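Local coordinates for N-terminal acetyltransferase-like protein (Chaetomium thermophilum, PDB 5NNP) that probably acts as the tetratricopeptide-repeat auxiliary subunit of an N-terminal acetyltransferase complex, at residues A155-G160 and N195-E200; E189-K194 and L208-T213; K450-L453 and E459-L462; Q452-E457 and L490-E495; A293-L298 and K311-L316. One frame throughout, in Å; residues are numbered along the deposited sequence.

Contact 1: A155-G160 and N195-E200; sequences AYHLEG and NTIIAE
His157, on the last turn of helix 146-159, reaches over to helix 185-200 and meets two residues nearly one turn apart, Ile197 and Glu200. Its ring CG is anti to the backbone N (chi1 -171°), which sends the imidazole out across the gap. Ile197 comes from the opposite direction and lays CG1 over one face of the ring, 3.9 Å from the His157 ring centroid, in a CH-pi contact set somewhat toward the rim. Farther along the same chain, Ile197 CD1 lies 3.9 Å from His157 ND1, giving the flat ring an aliphatic bed. The polar contact is at the edge: His157 NE2 donates to Glu200 OE2 at 3.1 Å, almost straight (174°) and in the ring plane, although the carboxylate receives it from above its own plane. His157 ND1 bonds to Tyr193 OH, and with both nitrogens engaged the ring can hardly flip. Glu200 OE1 forms a salt bridge with Arg545. A leucine here would probably leave Tyr193 OH and Glu200 OE2 each without this partner and take the flat face from Ile197. Gly160, at positive phi, closes helix 146-159 in a Schellman motif; helix 162-175 packs on the contact, Leu162 touching His157 and Glu200 and Leu169 touching Ile197, while helix 537-547 brings Arg545 up to His157 and Glu200.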
# COMPACT_ATOMS: atom_id res chain seq x y z
N ALA A 155 9.07 -19.88 -7.15
CA ALA A 155 9.90 -20.16 -5.98
C ALA A 155 11.37 -19.92 -6.30
O ALA A 155 12.10 -19.33 -5.49
CB ALA A 155 9.70 -21.57 -5.51
N TYR A 156 11.79 -20.39 -7.47
CA TYR A 156 13.17 -20.17 -7.91
C TYR A 156 13.45 -18.68 -8.07
O TYR A 156 14.48 -18.17 -7.62
CB TYR A 156 13.44 -20.89 -9.22
CG TYR A 156 13.84 -22.33 -9.10
CD1 TYR A 156 14.76 -22.75 -8.15
CD2 TYR A 156 13.31 -23.29 -9.95
CE1 TYR A 156 15.14 -24.09 -8.06
CE2 TYR A 156 13.66 -24.60 -9.86
CZ TYR A 156 14.57 -25.01 -8.92
OH TYR A 156 14.89 -26.34 -8.86
N HIS A 157 12.53 -18.00 -8.74
CA HIS A 157 12.59 -16.56 -8.99
C HIS A 157 12.74 -15.74 -7.72
O HIS A 157 13.62 -14.88 -7.61
CB HIS A 157 11.33 -16.13 -9.75
CG HIS A 157 11.38 -14.73 -10.26
ND1 HIS A 157 10.26 -14.06 -10.70
CD2 HIS A 157 12.41 -13.86 -10.37
CE1 HIS A 157 10.60 -12.84 -11.08
NE2 HIS A 157 11.89 -12.69 -10.89
N LEU A 158 11.88 -16.01 -6.74
CA LEU A 158 11.91 -15.26 -5.49
C LEU A 158 13.16 -15.63 -4.68
O LEU A 158 13.59 -14.85 -3.84
CB LEU A 158 10.65 -15.52 -4.66
CG LEU A 158 9.33 -15.01 -5.25
CD1 LEU A 158 8.16 -15.31 -4.31
CD2 LEU A 158 9.42 -13.52 -5.57
N GLU A 159 13.71 -16.82 -4.95
CA GLU A 159 14.92 -17.28 -4.26
C GLU A 159 16.15 -16.58 -4.81
O GLU A 159 17.21 -16.66 -4.20
CB GLU A 159 15.11 -18.80 -4.40
CG GLU A 159 16.33 -19.36 -3.65
CD GLU A 159 16.61 -20.85 -3.94
OE1 GLU A 159 17.01 -21.58 -3.00
OE2 GLU A 159 16.47 -21.28 -5.10
N GLY A 160 16.02 -15.95 -5.97
CA GLY A 160 17.18 -15.34 -6.62
C GLY A 160 17.78 -16.18 -7.74
O GLY A 160 18.71 -15.75 -8.40
N ASN A 195 9.24 -13.17 -19.80
CA ASN A 195 9.89 -11.99 -20.37
C ASN A 195 10.49 -11.09 -19.29
O ASN A 195 11.63 -10.67 -19.40
CB ASN A 195 8.94 -11.18 -21.26
CG ASN A 195 9.67 -10.10 -22.08
OD1 ASN A 195 9.80 -8.96 -21.63
ND2 ASN A 195 10.16 -10.47 -23.27
N THR A 196 9.73 -10.80 -18.23
CA THR A 196 10.27 -9.95 -17.18
C THR A 196 11.48 -10.63 -16.55
O THR A 196 12.43 -9.97 -16.14
CB THR A 196 9.24 -9.60 -16.09
OG1 THR A 196 8.82 -10.78 -15.40
CG2 THR A 196 8.04 -8.91 -16.70
N ILE A 197 11.47 -11.96 -16.51
CA ILE A 197 12.59 -12.69 -15.90
C ILE A 197 13.87 -12.55 -16.73
O ILE A 197 14.95 -12.34 -16.18
CB ILE A 197 12.24 -14.18 -15.69
CG1 ILE A 197 11.28 -14.29 -14.51
CG2 ILE A 197 13.48 -15.01 -15.42
CD1 ILE A 197 10.67 -15.66 -14.28
N ILE A 198 13.74 -12.65 -18.05
CA ILE A 198 14.87 -12.42 -18.93
C ILE A 198 15.48 -11.03 -18.73
O ILE A 198 16.69 -10.87 -18.70
CB ILE A 198 14.47 -12.58 -20.40
CG1 ILE A 198 13.99 -14.01 -20.67
CG2 ILE A 198 15.64 -12.21 -21.32
CD1 ILE A 198 13.51 -14.28 -22.10
N ALA A 199 14.64 -10.01 -18.56
CA ALA A 199 15.16 -8.66 -18.41
C ALA A 199 15.82 -8.52 -17.04
O ALA A 199 16.91 -7.95 -16.93
CB ALA A 199 14.05 -7.64 -18.59
N GLU A 200 15.19 -9.05 -16.00
CA GLU A 200 15.81 -9.02 -14.68
C GLU A 200 17.18 -9.72 -14.68
O GLU A 200 18.05 -9.36 -13.90
CB GLU A 200 14.89 -9.64 -13.63
CG GLU A 200 13.69 -8.78 -13.28
CD GLU A 200 12.98 -9.22 -12.02
OE1 GLU A 200 11.86 -8.71 -11.77
OE2 GLU A 200 13.55 -10.08 -11.30

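Contact 2: E189-K194 and L208-T213; sequences EALLYK and LQHLET
His210 of helix 204-214 points its imidazole at Leu191 and Lys194 of helix 185-200, the two consecutive helices forming a helical hairpin of the kind that builds tetratricopeptide-like solenoids. The ring presents its edge to the backbone: His210 CE1 lies 3.5 Å from Leu191 O, near the ring plane. Lys194 crosses the ring at a slant, with CD 3.8 Å from His210 NE2, so its methylenes supply the apolar part of the contact. Its chain is fully extended, CG anti to the backbone N (chi1 173°), and that length carries the ammonium past the ring to polar partners. There NZ is hydrogen-bonded to Thr170 OG1 of helix 162-175, with Glu173 as a weak, long ion pair. In the second shell, Asn195 ND2 bonds to His210 ND1 and fixes the ring's rotation. Histidine suits the place because its two nitrogens each find a polar partner, Asn195 at one and water at the other. An alanine in place of Lys194 would probably deprive Thr170 OG1 and the water of their lysine partner and open a gap beside the ring. That water accepts from Lys194 NZ at 3.0 Å and stands 2.7 Å from His210 NE2, near the plane of the imidazole.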
# COMPACT_ATOMS: atom_id res chain seq x y z
N GLU A 189 -0.12 -14.53 -19.80
CA GLU A 189 0.54 -14.10 -18.57
C GLU A 189 1.84 -14.84 -18.31
O GLU A 189 2.80 -14.24 -17.82
CB GLU A 189 -0.41 -14.28 -17.39
CG GLU A 189 -1.50 -13.21 -17.34
CD GLU A 189 -0.93 -11.80 -17.26
OE1 GLU A 189 -0.10 -11.54 -16.37
OE2 GLU A 189 -1.31 -10.96 -18.11
N ALA A 190 1.88 -16.13 -18.66
CA ALA A 190 3.09 -16.91 -18.47
C ALA A 190 4.21 -16.43 -19.38
O ALA A 190 5.37 -16.43 -18.98
CB ALA A 190 2.82 -18.39 -18.70
N LEU A 191 3.87 -16.02 -20.60
CA LEU A 191 4.86 -15.46 -21.52
C LEU A 191 5.44 -14.14 -20.99
O LEU A 191 6.65 -13.93 -21.01
CB LEU A 191 4.25 -15.26 -22.90
CG LEU A 191 3.94 -16.52 -23.71
CD1 LEU A 191 2.98 -16.21 -24.83
CD2 LEU A 191 5.21 -17.17 -24.25
N LEU A 192 4.58 -13.26 -20.48
CA LEU A 192 5.08 -11.99 -20.00
C LEU A 192 5.94 -12.17 -18.75
O LEU A 192 6.97 -11.50 -18.58
CB LEU A 192 3.93 -11.03 -19.72
CG LEU A 192 3.12 -10.55 -20.94
CD1 LEU A 192 1.96 -9.67 -20.48
CD2 LEU A 192 3.98 -9.81 -21.97
N TYR A 193 5.54 -13.07 -17.87
CA TYR A 193 6.31 -13.34 -16.66
C TYR A 193 7.74 -13.78 -17.00
O TYR A 193 8.72 -13.22 -16.47
CB TYR A 193 5.61 -14.38 -15.79
CG TYR A 193 6.36 -14.76 -14.52
CD1 TYR A 193 6.80 -13.80 -13.63
CD2 TYR A 193 6.61 -16.10 -14.22
CE1 TYR A 193 7.49 -14.15 -12.47
CE2 TYR A 193 7.29 -16.46 -13.06
CZ TYR A 193 7.73 -15.49 -12.19
OH TYR A 193 8.41 -15.86 -11.05
N LYS A 194 7.86 -14.76 -17.90
CA LYS A 194 9.17 -15.18 -18.42
C LYS A 194 9.93 -14.01 -19.03
O LYS A 194 11.14 -13.87 -18.81
CB LYS A 194 9.01 -16.30 -19.46
CG LYS A 194 10.34 -16.70 -20.18
CD LYS A 194 10.11 -17.72 -21.32
CE LYS A 194 11.39 -18.13 -22.00
NZ LYS A 194 11.17 -19.04 -23.18
N LEU A 208 13.88 -8.13 -25.61
CA LEU A 208 13.19 -7.45 -26.70
C LEU A 208 12.88 -8.44 -27.81
O LEU A 208 11.78 -8.48 -28.36
CB LEU A 208 14.02 -6.28 -27.24
CG LEU A 208 13.32 -5.48 -28.34
CD1 LEU A 208 11.96 -4.99 -27.86
CD2 LEU A 208 14.16 -4.31 -28.80
N GLN A 209 13.88 -9.24 -28.14
CA GLN A 209 13.74 -10.34 -29.08
C GLN A 209 12.59 -11.27 -28.68
O GLN A 209 11.77 -11.65 -29.52
CB GLN A 209 15.07 -11.09 -29.17
CG GLN A 209 15.01 -12.45 -29.84
CD GLN A 209 16.30 -13.25 -29.66
OE1 GLN A 209 17.38 -12.68 -29.48
NE2 GLN A 209 16.19 -14.58 -29.69
N HIS A 210 12.53 -11.63 -27.40
CA HIS A 210 11.49 -12.55 -26.92
C HIS A 210 10.14 -11.86 -26.89
O HIS A 210 9.11 -12.49 -27.11
CB HIS A 210 11.85 -13.08 -25.53
CG HIS A 210 10.76 -13.90 -24.90
ND1 HIS A 210 9.91 -13.39 -23.93
CD2 HIS A 210 10.39 -15.19 -25.08
CE1 HIS A 210 9.06 -14.33 -23.56
NE2 HIS A 210 9.34 -15.43 -24.24
N LEU A 211 10.16 -10.56 -26.63
CA LEU A 211 8.93 -9.77 -26.61
C LEU A 211 8.28 -9.80 -27.96
O LEU A 211 7.12 -10.19 -28.09
CB LEU A 211 9.20 -8.33 -26.22
CG LEU A 211 7.92 -7.57 -25.90
CD1 LEU A 211 7.32 -8.07 -24.57
CD2 LEU A 211 8.16 -6.05 -25.87
N GLU A 212 9.04 -9.38 -28.97
CA GLU A 212 8.56 -9.29 -30.35
C GLU A 212 8.23 -10.65 -30.97
O GLU A 212 7.31 -10.77 -31.78
CB GLU A 212 9.60 -8.57 -31.20
CG GLU A 212 9.93 -7.18 -30.70
CD GLU A 212 8.74 -6.23 -30.78
OE1 GLU A 212 7.73 -6.57 -31.43
OE2 GLU A 212 8.82 -5.14 -30.18
N THR A 213 8.98 -11.68 -30.59
CA THR A 213 8.76 -13.00 -31.15
C THR A 213 7.62 -13.79 -30.49
O THR A 213 6.78 -14.36 -31.18
CB THR A 213 10.03 -13.83 -31.08
OG1 THR A 213 11.05 -13.18 -31.83
CG2 THR A 213 9.79 -15.20 -31.69
O HOH W 1 8.72 -18.05 -24.57

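Contact 3: K450-L453 and E459-L462; sequences KYQL and EKAL. With PO4 (phosphate ion), chain U.
Lys450 NZ donates a 2.7 Å hydrogen bond to phosphate O3 from one side of helix 442-454, while Gln452 and Leu453, on the side turned to helix 458-465, pack against Lys460 and Ala461. The lysine chain is extended from CG outward and reaches the anion with its full length. Arg416 NH2 bonds to the same phosphate, and the Tyr451 ring has its edge toward the ion, though the hydroxyl lies too near an oxygen for the modelled distance to be trusted. The ion probably comes from the crystallisation liquor.

The contact between the helices mixes a small apolar core with the Gln452 amide. Ala461 CB meets Leu453 CD2 at 3.4 Å, and Gln452 CB lies 3.9 Å from the same methyl group, Ala461 CB. Alanine suits the close approach of the helices, with Gln452 CA and Ala461 CA 5.4 Å apart. Gln452 has CG anti to the carbonyl carbon (chi1 -70°) and an extended chain, which lays its amide along the backbone of the second helix. Gln452 OE1 lies near Ala461 CA and bonds to Thr464 OG1, which is also hydrogen-bonded to Lys460 O. The Lys460 chain crosses the Gln452 chain at about a right angle, with CD 3.9 Å from Gln452 NE2, and its ammonium goes on to a salt bridge with Glu457.

Thr464 OG1 thus lies between two carbonyl oxygens, and its one proton can serve only one of them fully, while Lys450 together with Arg416 of helix 408-421 makes a positive site suited to an anion.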
# COMPACT_ATOMS: atom_id res chain seq x y z
N LYS A 450 -10.97 15.92 11.69
CA LYS A 450 -9.54 16.08 11.87
C LYS A 450 -9.26 17.37 12.60
O LYS A 450 -8.52 17.41 13.59
CB LYS A 450 -8.81 16.05 10.53
CG LYS A 450 -7.30 16.30 10.63
CD LYS A 450 -6.70 16.54 9.25
CE LYS A 450 -5.20 16.83 9.32
NZ LYS A 450 -4.59 16.79 7.96
N TYR A 451 -9.87 18.45 12.11
CA TYR A 451 -9.73 19.76 12.74
C TYR A 451 -10.20 19.76 14.20
O TYR A 451 -9.60 20.40 15.06
CB TYR A 451 -10.47 20.82 11.92
CG TYR A 451 -9.59 21.39 10.84
CD1 TYR A 451 -8.84 20.55 10.03
CD2 TYR A 451 -9.46 22.76 10.66
CE1 TYR A 451 -8.01 21.05 9.06
CE2 TYR A 451 -8.63 23.27 9.68
CZ TYR A 451 -7.90 22.41 8.89
OH TYR A 451 -7.07 22.91 7.92
N GLN A 452 -11.24 19.00 14.50
CA GLN A 452 -11.71 18.90 15.87
C GLN A 452 -10.69 18.17 16.75
O GLN A 452 -10.42 18.59 17.88
CB GLN A 452 -13.08 18.24 15.90
CG GLN A 452 -14.17 19.16 15.32
CD GLN A 452 -15.48 18.45 15.01
OE1 GLN A 452 -15.56 17.22 15.04
NE2 GLN A 452 -16.53 19.23 14.70
N LEU A 453 -10.12 17.08 16.22
CA LEU A 453 -9.03 16.39 16.92
C LEU A 453 -7.81 17.29 17.08
O LEU A 453 -7.14 17.27 18.11
CB LEU A 453 -8.64 15.11 16.18
CG LEU A 453 -9.71 14.02 16.10
CD1 LEU A 453 -9.23 12.89 15.23
CD2 LEU A 453 -10.05 13.50 17.47
N GLU A 459 -14.15 13.44 21.50
CA GLU A 459 -15.49 12.91 21.58
C GLU A 459 -16.40 13.56 20.53
O GLU A 459 -17.25 12.90 19.92
CB GLU A 459 -16.04 13.08 23.00
CG GLU A 459 -15.49 14.28 23.72
CD GLU A 459 -14.28 13.98 24.58
OE1 GLU A 459 -13.21 14.57 24.32
OE2 GLU A 459 -14.39 13.18 25.53
N LYS A 460 -16.18 14.86 20.28
CA LYS A 460 -16.87 15.54 19.20
C LYS A 460 -16.45 15.00 17.85
O LYS A 460 -17.30 14.68 17.00
CB LYS A 460 -16.61 17.04 19.26
CG LYS A 460 -17.51 17.91 18.37
CD LYS A 460 -17.10 19.36 18.58
CE LYS A 460 -18.22 20.35 18.42
NZ LYS A 460 -17.75 21.62 19.03
N ALA A 461 -15.13 14.88 17.62
CA ALA A 461 -14.64 14.41 16.33
C ALA A 461 -15.23 13.04 15.99
O ALA A 461 -15.64 12.80 14.86
CB ALA A 461 -13.13 14.35 16.31
N LEU A 462 -15.28 12.16 16.99
CA LEU A 462 -15.83 10.83 16.82
C LEU A 462 -17.33 10.87 16.45
O LEU A 462 -17.82 10.01 15.72
CB LEU A 462 -15.62 10.01 18.10
CG LEU A 462 -15.94 8.50 18.06
CD1 LEU A 462 -15.24 7.82 16.90
CD2 LEU A 462 -15.59 7.80 19.37
P PO4 U . -5.18 20.28 6.01
O1 PO4 U . -5.90 21.38 6.77
O2 PO4 U . -3.69 20.49 6.18
O3 PO4 U . -5.56 18.92 6.56
O4 PO4 U . -5.57 20.36 4.55

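Contact 4: Q452-E457 and L490-E495; sequences QLRNNE and LTEDGE
Arg454 and Glu492 carry the charged half of this contact and Leu453 the apolar half. The arginine chain leaves its helix with CG anti to the carbonyl carbon and then turns about CB-CG (chi2 -58°), which swings the guanidinium across to helix 487-499. Glu492 turns in the same sense about its own CB-CG bond, and its carboxylate folds back to meet it. The grip is side-on and two-pronged: Arg454 NE donates to Glu492 OE2 at 3.2 Å, and Arg454 NH2 to Glu492 OE1 at 3.1 Å. Both bonds use the syn side of the oxygens and lie in the guanidinium plane but about 30° out of the carboxylate plane, the two flat groups being twisted 34° apart. A second arginine, Arg558, pairs with Glu492 OE1 through NH2 and also with Glu495, so the buried glutamate is probably held as an anion.

Beside this pair, Leu453 CD1 touches the aliphatic part of the glutamate, 3.7 Å from Glu492 CB. The other methyl, Leu453 CD2, lies 3.8 Å from Asp493 OD1, an oxygen hydrogen-bonded to Asn458 ND2; Asp493 OD2 bridges to Arg509. The first helix ends here in a Schellman motif, with Glu457 N bonded to Gln452 O and Asn456 at positive phi, a conformation asparagine tolerates well. Asn455 ND2 reaches over that turn to Glu457 OE2 at 2.9 Å.

Helix 458-465 lies on the other side of Leu453, helix 503-523 covers Leu490, and helix 554-572 lies against Thr491.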
# COMPACT_ATOMS: atom_id res chain seq x y z
N GLN A 452 -11.24 19.00 14.50
CA GLN A 452 -11.71 18.90 15.87
C GLN A 452 -10.69 18.17 16.75
O GLN A 452 -10.42 18.59 17.88
CB GLN A 452 -13.08 18.24 15.90
CG GLN A 452 -14.17 19.16 15.32
CD GLN A 452 -15.48 18.45 15.01
OE1 GLN A 452 -15.56 17.22 15.04
NE2 GLN A 452 -16.53 19.23 14.70
N LEU A 453 -10.12 17.08 16.22
CA LEU A 453 -9.03 16.39 16.92
C LEU A 453 -7.81 17.29 17.08
O LEU A 453 -7.14 17.27 18.11
CB LEU A 453 -8.64 15.11 16.18
CG LEU A 453 -9.71 14.02 16.10
CD1 LEU A 453 -9.23 12.89 15.23
CD2 LEU A 453 -10.05 13.50 17.47
N ARG A 454 -7.51 18.08 16.06
CA ARG A 454 -6.43 19.06 16.17
C ARG A 454 -6.73 20.07 17.27
O ARG A 454 -5.81 20.64 17.86
CB ARG A 454 -6.22 19.78 14.84
CG ARG A 454 -5.59 18.92 13.77
CD ARG A 454 -4.26 18.37 14.23
NE ARG A 454 -3.65 17.48 13.25
CZ ARG A 454 -2.89 17.87 12.23
NH1 ARG A 454 -2.66 19.16 12.03
NH2 ARG A 454 -2.36 16.98 11.41
N ASN A 455 -8.01 20.29 17.56
CA ASN A 455 -8.43 21.14 18.67
C ASN A 455 -8.69 20.33 19.95
O ASN A 455 -9.31 20.81 20.89
CB ASN A 455 -9.67 21.93 18.29
CG ASN A 455 -9.96 23.06 19.25
OD1 ASN A 455 -9.06 23.67 19.80
ND2 ASN A 455 -11.23 23.35 19.45
N ASN A 456 -8.20 19.10 19.96
CA ASN A 456 -8.34 18.19 21.07
C ASN A 456 -9.76 17.89 21.48
O ASN A 456 -10.00 17.60 22.65
CB ASN A 456 -7.57 18.70 22.28
CG ASN A 456 -6.07 18.63 22.09
OD1 ASN A 456 -5.59 18.05 21.12
ND2 ASN A 456 -5.32 19.22 23.01
N GLU A 457 -10.70 17.91 20.53
CA GLU A 457 -12.08 17.53 20.85
C GLU A 457 -12.42 16.12 20.37
O GLU A 457 -13.21 15.95 19.44
CB GLU A 457 -13.07 18.52 20.24
CG GLU A 457 -13.05 19.90 20.85
CD GLU A 457 -13.90 20.87 20.07
OE1 GLU A 457 -15.09 21.03 20.42
OE2 GLU A 457 -13.39 21.46 19.08
N LEU A 490 -7.28 6.86 13.54
CA LEU A 490 -6.71 6.21 14.71
C LEU A 490 -5.46 6.94 15.20
O LEU A 490 -5.30 7.18 16.40
CB LEU A 490 -6.39 4.74 14.42
CG LEU A 490 -7.57 3.77 14.22
CD1 LEU A 490 -7.08 2.38 13.85
CD2 LEU A 490 -8.44 3.70 15.45
N THR A 491 -4.59 7.33 14.27
CA THR A 491 -3.37 8.04 14.64
C THR A 491 -3.68 9.41 15.23
O THR A 491 -3.19 9.76 16.31
CB THR A 491 -2.41 8.21 13.45
OG1 THR A 491 -2.20 6.94 12.82
CG2 THR A 491 -1.08 8.75 13.92
N GLU A 492 -4.51 10.18 14.53
CA GLU A 492 -4.93 11.50 14.99
C GLU A 492 -5.62 11.44 16.35
O GLU A 492 -5.36 12.25 17.24
CB GLU A 492 -5.87 12.14 13.97
CG GLU A 492 -5.16 12.69 12.74
CD GLU A 492 -4.28 13.87 13.07
OE1 GLU A 492 -3.38 14.17 12.28
OE2 GLU A 492 -4.50 14.52 14.12
N ASP A 493 -6.51 10.47 16.51
CA ASP A 493 -7.21 10.28 17.77
C ASP A 493 -6.23 10.01 18.91
O ASP A 493 -6.40 10.50 20.02
CB ASP A 493 -8.21 9.13 17.66
CG ASP A 493 -9.18 9.08 18.83
OD1 ASP A 493 -9.66 10.14 19.26
OD2 ASP A 493 -9.47 7.96 19.30
N GLY A 494 -5.19 9.23 18.62
CA GLY A 494 -4.19 8.89 19.62
C GLY A 494 -3.39 10.11 20.04
O GLY A 494 -3.23 10.37 21.23
N GLU A 495 -2.88 10.85 19.06
CA GLU A 495 -2.08 12.02 19.32
C GLU A 495 -2.88 13.04 20.14
O GLU A 495 -2.34 13.67 21.06
CB GLU A 495 -1.57 12.62 18.01
CG GLU A 495 -0.63 11.67 17.26
CD GLU A 495 -0.09 12.23 15.96
OE1 GLU A 495 -0.56 13.29 15.49
OE2 GLU A 495 0.82 11.61 15.39

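Contact 5: A293-L298 and K311-L316; sequences AKRLPL and KAYLTL
Lys294 and Tyr313 mark the nearest backbone approach, 7.1 Å between their CA atoms, where short helix 292-295 faces the long helix 303-320. Tyr313 has CG anti to the backbone N (chi1 -179°), which sends its ring straight at the shorter helix, and two neighbouring side chains receive it there. Lys294 CB meets the ring near its plane, at the edge, 4.0 Å from Tyr313 CD1. Arg295 CB comes to it at a slant, 4.1 Å from Tyr313 CE1. Only the stems of these long residues touch the ring, which leaves their charged ends to go elsewhere.

Lys294 runs outward, crosses Leu316 at about a right angle, and sets CE 3.9 Å from Leu316 CD1. Its chain then bends at the last torsion (chi4 73°), bringing NZ to Pro288 O. Arg295 bends at chi3 and pairs through NH2 with Asp291 OD2, while the other oxygen, Asp291 OD1, takes a hydrogen bond with Tyr313 OH. One aspartate thus fixes both the far end of the tyrosine and the guanidinium, and a tyrosine suits the place because its ring packs while its hydroxyl stays paired.

Helix 325-329 closes in on Tyr313 through Leu329, and Arg295 also packs on the chain of another protein. The contact joins neighbouring helices of an alpha-alpha solenoid, consistent with the tetratricopeptide-like auxiliary subunits of this family.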
# COMPACT_ATOMS: atom_id res chain seq x y z
N ALA A 293 -1.25 17.72 -21.63
CA ALA A 293 -0.71 18.29 -22.86
C ALA A 293 -0.71 19.83 -22.83
O ALA A 293 -0.07 20.46 -23.67
CB ALA A 293 -1.48 17.77 -24.07
N LYS A 294 -1.44 20.42 -21.88
CA LYS A 294 -1.44 21.88 -21.73
C LYS A 294 -0.59 22.33 -20.55
O LYS A 294 0.03 23.39 -20.60
CB LYS A 294 -2.86 22.41 -21.55
CG LYS A 294 -3.80 22.15 -22.70
CD LYS A 294 -5.23 22.57 -22.33
CE LYS A 294 -6.12 22.64 -23.56
NZ LYS A 294 -6.47 21.29 -24.08
N ARG A 295 -0.60 21.53 -19.49
CA ARG A 295 -0.05 21.93 -18.19
C ARG A 295 1.45 21.69 -18.05
O ARG A 295 2.16 22.51 -17.46
CB ARG A 295 -0.76 21.17 -17.07
CG ARG A 295 -0.26 21.53 -15.69
CD ARG A 295 -0.79 20.57 -14.64
NE ARG A 295 -0.01 19.33 -14.54
CZ ARG A 295 -0.31 18.18 -15.16
NH1 ARG A 295 0.47 17.12 -14.99
NH2 ARG A 295 -1.37 18.09 -15.95
N LEU A 296 1.91 20.57 -18.59
CA LEU A 296 3.30 20.12 -18.45
C LEU A 296 4.33 21.14 -18.95
O LEU A 296 5.33 21.38 -18.27
CB LEU A 296 3.48 18.77 -19.15
CG LEU A 296 2.92 17.62 -18.30
CD1 LEU A 296 2.87 16.28 -19.03
CD2 LEU A 296 3.73 17.50 -17.03
N PRO A 297 4.10 21.75 -20.14
CA PRO A 297 4.98 22.80 -20.68
C PRO A 297 5.27 23.95 -19.73
O PRO A 297 6.21 24.71 -19.97
CB PRO A 297 4.21 23.31 -21.90
CG PRO A 297 3.42 22.12 -22.35
CD PRO A 297 3.03 21.40 -21.09
N LEU A 298 4.49 24.08 -18.66
CA LEU A 298 4.74 25.13 -17.69
C LEU A 298 5.90 24.75 -16.78
O LEU A 298 6.34 25.55 -15.96
CB LEU A 298 3.49 25.42 -16.84
CG LEU A 298 2.21 25.84 -17.56
CD1 LEU A 298 1.03 25.89 -16.58
CD2 LEU A 298 2.38 27.17 -18.30
N LYS A 311 -1.24 32.30 -18.83
CA LYS A 311 -2.48 33.06 -18.90
C LYS A 311 -3.56 32.25 -19.62
O LYS A 311 -4.68 32.12 -19.13
CB LYS A 311 -2.27 34.41 -19.59
CG LYS A 311 -3.51 35.29 -19.55
CD LYS A 311 -3.17 36.78 -19.64
CE LYS A 311 -4.41 37.62 -19.40
NZ LYS A 311 -4.17 39.08 -19.55
N ALA A 312 -3.21 31.68 -20.77
CA ALA A 312 -4.17 30.91 -21.55
C ALA A 312 -4.69 29.68 -20.81
O ALA A 312 -5.85 29.30 -20.97
CB ALA A 312 -3.57 30.51 -22.86
N TYR A 313 -3.85 29.06 -19.98
CA TYR A 313 -4.28 27.92 -19.19
C TYR A 313 -5.21 28.39 -18.07
O TYR A 313 -6.28 27.81 -17.86
CB TYR A 313 -3.08 27.15 -18.62
CG TYR A 313 -3.45 25.95 -17.80
CD1 TYR A 313 -3.71 24.73 -18.40
CD2 TYR A 313 -3.53 26.01 -16.41
CE1 TYR A 313 -4.05 23.60 -17.65
CE2 TYR A 313 -3.87 24.89 -15.64
CZ TYR A 313 -4.12 23.69 -16.28
OH TYR A 313 -4.46 22.56 -15.55
N LEU A 314 -4.81 29.44 -17.35
CA LEU A 314 -5.62 29.98 -16.26
C LEU A 314 -7.01 30.43 -16.74
O LEU A 314 -8.01 30.20 -16.06
CB LEU A 314 -4.91 31.14 -15.57
CG LEU A 314 -3.85 30.72 -14.55
CD1 LEU A 314 -3.27 31.95 -13.86
CD2 LEU A 314 -4.43 29.75 -13.51
N THR A 315 -7.07 31.05 -17.91
CA THR A 315 -8.36 31.50 -18.44
C THR A 315 -9.33 30.34 -18.65
O THR A 315 -10.50 30.43 -18.30
CB THR A 315 -8.20 32.24 -19.78
OG1 THR A 315 -7.31 33.35 -19.62
CG2 THR A 315 -9.57 32.74 -20.26
N LEU A 316 -8.83 29.25 -19.23
CA LEU A 316 -9.60 28.02 -19.38
C LEU A 316 -10.16 27.54 -18.05
O LEU A 316 -11.35 27.24 -17.94
CB LEU A 316 -8.76 26.90 -19.99
CG LEU A 316 -8.64 26.87 -21.51
CD1 LEU A 316 -7.56 25.89 -21.90
CD2 LEU A 316 -9.96 26.47 -22.14

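In the fold
Along the chain the contacts run 1 and 2, then 5, then 3 and 4. Contacts 1 and 2 share helix 185-200, their segments alternate in sequence, and their centres lie about 13 Å apart; they are joined directly through His157 with Tyr193 and Asn195 with His210. Contacts 3 and 4 start from the same helix, 442-454, with centres about 6 Å apart, and lie on the other side of the chain's centre, about 46 to 53 Å from the first pair. Contact 5 stands apart, with its centre about 39 to 43 Å from those of the others. The arrangement is consistent with a helical-repeat solenoid in which neighbouring helices hold each other locally.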